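Local coordinates for protein putative sodium:solute symporter (Proteus mirabilis, PDB 5NV9) that uses the sodium gradient across the inner membrane to import the sialic acid N-acetylneuraminic acid by symport, at residues G314-P317 and L318-T322. Numbering follows the deposited sequence.
Sequences GILP and LFIVT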
ATOM      1  N   GLY A 314       3.944   2.805 -20.353  1.00 32.16           N
ATOM      2  CA  GLY A 314       3.974   1.454 -20.936  1.00 30.79           C
ATOM      3  C   GLY A 314       5.353   0.943 -21.351  1.00 34.10           C
ATOM      4  O   GLY A 314       5.465  -0.128 -21.927  1.00 33.14           O
ATOM      5  N   ILE A 315       6.408   1.717 -21.088  1.00 32.71           N
ATOM      6  CA  ILE A 315       7.757   1.358 -21.551  1.00 31.22           C
ATOM      7  C   ILE A 315       8.293   0.148 -20.816  1.00 28.47           C
ATOM      8  O   ILE A 315       8.830  -0.750 -21.455  1.00 29.04           O
ATOM      9  CB  ILE A 315       8.768   2.544 -21.514  1.00 33.82           C
ATOM     10  CG1 ILE A 315       8.492   3.487 -22.680  1.00 36.69           C
ATOM     11  CG2 ILE A 315      10.214   2.116 -21.725  1.00 32.29           C
ATOM     12  CD1 ILE A 315       9.090   4.873 -22.455  1.00 36.88           C
ATOM     13  N   LEU A 316       8.125   0.075 -19.503  1.00 27.20           N
ATOM     14  CA  LEU A 316       8.497  -1.140 -18.815  1.00 25.47           C
ATOM     15  C   LEU A 316       7.802  -2.399 -19.361  1.00 26.27           C
ATOM     16  O   LEU A 316       8.486  -3.363 -19.733  1.00 25.47           O
ATOM     17  CB  LEU A 316       8.370  -1.022 -17.301  1.00 26.40           C
ATOM     18  CG  LEU A 316       8.566  -2.324 -16.505  1.00 28.10           C
ATOM     19  CD1 LEU A 316       9.895  -3.056 -16.826  1.00 30.19           C
ATOM     20  CD2 LEU A 316       8.440  -2.039 -15.013  1.00 27.97           C
ATOM     21  N   PRO A 317       6.457  -2.427 -19.397  1.00 27.78           N
ATOM     22  CA  PRO A 317       5.820  -3.628 -19.951  1.00 27.72           C
ATOM     23  C   PRO A 317       6.183  -3.930 -21.396  1.00 28.94           C
ATOM     24  O   PRO A 317       6.206  -5.101 -21.790  1.00 30.09           O
ATOM     25  CB  PRO A 317       4.322  -3.327 -19.877  1.00 30.78           C
ATOM     26  CG  PRO A 317       4.160  -2.002 -19.192  1.00 29.91           C
ATOM     27  CD  PRO A 317       5.500  -1.549 -18.701  1.00 29.72           C
ATOM     28  N   LEU A 318       6.382  -2.878 -22.187  1.00 28.53           N
ATOM     29  CA  LEU A 318       6.863  -3.017 -23.545  1.00 28.94           C
ATOM     30  C   LEU A 318       8.162  -3.749 -23.602  1.00 26.43           C
ATOM     31  O   LEU A 318       8.276  -4.715 -24.376  1.00 25.54           O
ATOM     32  CB  LEU A 318       7.053  -1.648 -24.203  1.00 36.31           C
ATOM     33  CG  LEU A 318       7.504  -1.818 -25.668  1.00 38.08           C
ATOM     34  CD1 LEU A 318       6.339  -2.366 -26.479  1.00 36.95           C
ATOM     35  CD2 LEU A 318       8.033  -0.524 -26.255  1.00 39.68           C
ATOM     36  N   PHE A 319       9.149  -3.299 -22.819  1.00 24.36           N
ATOM     37  CA  PHE A 319      10.417  -4.024 -22.707  1.00 24.06           C
ATOM     38  C   PHE A 319      10.272  -5.485 -22.273  1.00 24.30           C
ATOM     39  O   PHE A 319      10.901  -6.372 -22.851  1.00 23.56           O
ATOM     40  CB  PHE A 319      11.385  -3.329 -21.770  1.00 24.46           C
ATOM     41  CG  PHE A 319      12.735  -3.982 -21.691  1.00 25.93           C
ATOM     42  CD1 PHE A 319      12.975  -5.031 -20.814  1.00 29.38           C
ATOM     43  CD2 PHE A 319      13.781  -3.559 -22.490  1.00 28.81           C
ATOM     44  CE1 PHE A 319      14.226  -5.638 -20.753  1.00 28.42           C
ATOM     45  CE2 PHE A 319      15.047  -4.163 -22.425  1.00 27.10           C
ATOM     46  CZ  PHE A 319      15.266  -5.187 -21.557  1.00 26.77           C
ATOM     47  N   ILE A 320       9.437  -5.746 -21.289  1.00 22.67           N
ATOM     48  CA  ILE A 320       9.266  -7.107 -20.829  1.00 28.22           C
ATOM     49  C   ILE A 320       8.771  -8.035 -21.920  1.00 31.07           C
ATOM     50  O   ILE A 320       9.304  -9.115 -22.109  1.00 30.35           O
ATOM     51  CB  ILE A 320       8.296  -7.209 -19.652  1.00 27.29           C
ATOM     52  CG1 ILE A 320       8.912  -6.503 -18.423  1.00 28.60           C
ATOM     53  CG2 ILE A 320       7.950  -8.679 -19.374  1.00 25.91           C
ATOM     54  CD1 ILE A 320       7.853  -5.994 -17.448  1.00 31.01           C
ATOM     55  N   VAL A 321       7.747  -7.603 -22.625  1.00 31.54           N
ATOM     56  CA  VAL A 321       7.098  -8.480 -23.554  1.00 35.39           C
ATOM     57  C   VAL A 321       7.865  -8.569 -24.871  1.00 37.27           C
ATOM     58  O   VAL A 321       7.765  -9.610 -25.568  1.00 35.17           O
ATOM     59  CB  VAL A 321       5.658  -8.036 -23.755  1.00 38.08           C
ATOM     60  CG1 VAL A 321       5.007  -8.766 -24.889  1.00 41.07           C
ATOM     61  CG2 VAL A 321       4.886  -8.310 -22.460  1.00 40.65           C
ATOM     62  N   THR A 322       8.634  -7.536 -25.207  1.00 31.95           N
ATOM     63  CA  THR A 322       9.336  -7.525 -26.479  1.00 31.18           C
ATOM     64  C   THR A 322      10.754  -7.981 -26.320  1.00 32.27           C
ATOM     65  O   THR A 322      11.308  -8.470 -27.277  1.00 33.87           O
ATOM     66  CB  THR A 322       9.329  -6.135 -27.189  1.00 33.19           C
ATOM     67  OG1 THR A 322       9.939  -5.122 -26.361  1.00 32.09           O
ATOM     68  CG2 THR A 322       7.932  -5.719 -27.532  1.00 31.41           C
TER
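Leu318 N donates to Gly314 O at 2.9 Å, making the first turn of helix 315-323, and the same approach lays Leu318 CB 3.2 Å from Gly314 O. One residue on, Phe319 N bonds to Ile315 O with an N-H...O angle of 175°. Pro317 has no amide hydrogen to give, a lack easily borne in the first turn, where the helix needs none from it; its carbonyl still serves, since Pro317 O accepts from Val321 N at 3.1 Å and lies 3.5 Å from Val321 CG2.

Between side chains, the contact is made by Leu316 and Ile320, one turn apart. With CG anti to the backbone N (chi1 172°), Leu316 carries its CD1 to 3.6 Å from Ile320 CD1, the two side chains meeting at a slant, while Ile320 CG1 packs 3.4 Å from Leu316 O. Leu318 O takes two donors from opposite faces of its carbonyl plane: Thr322 N, and Thr322 OG1 at 2.6 Å, which sits above that plane.

Leu316 also touches Phe64 and Pro68 of helix 61-73, Ile320 meets Ile332 and Ile336 of helix 328-361, and the Phe319 ring stands edge-to-face with Tyr298. The i to i+4 bonding thus defines a short periplasmic alpha-helix with a proline in its first turn, packed against helices 61-73, 267-301 and 328-361 of the LeuT fold.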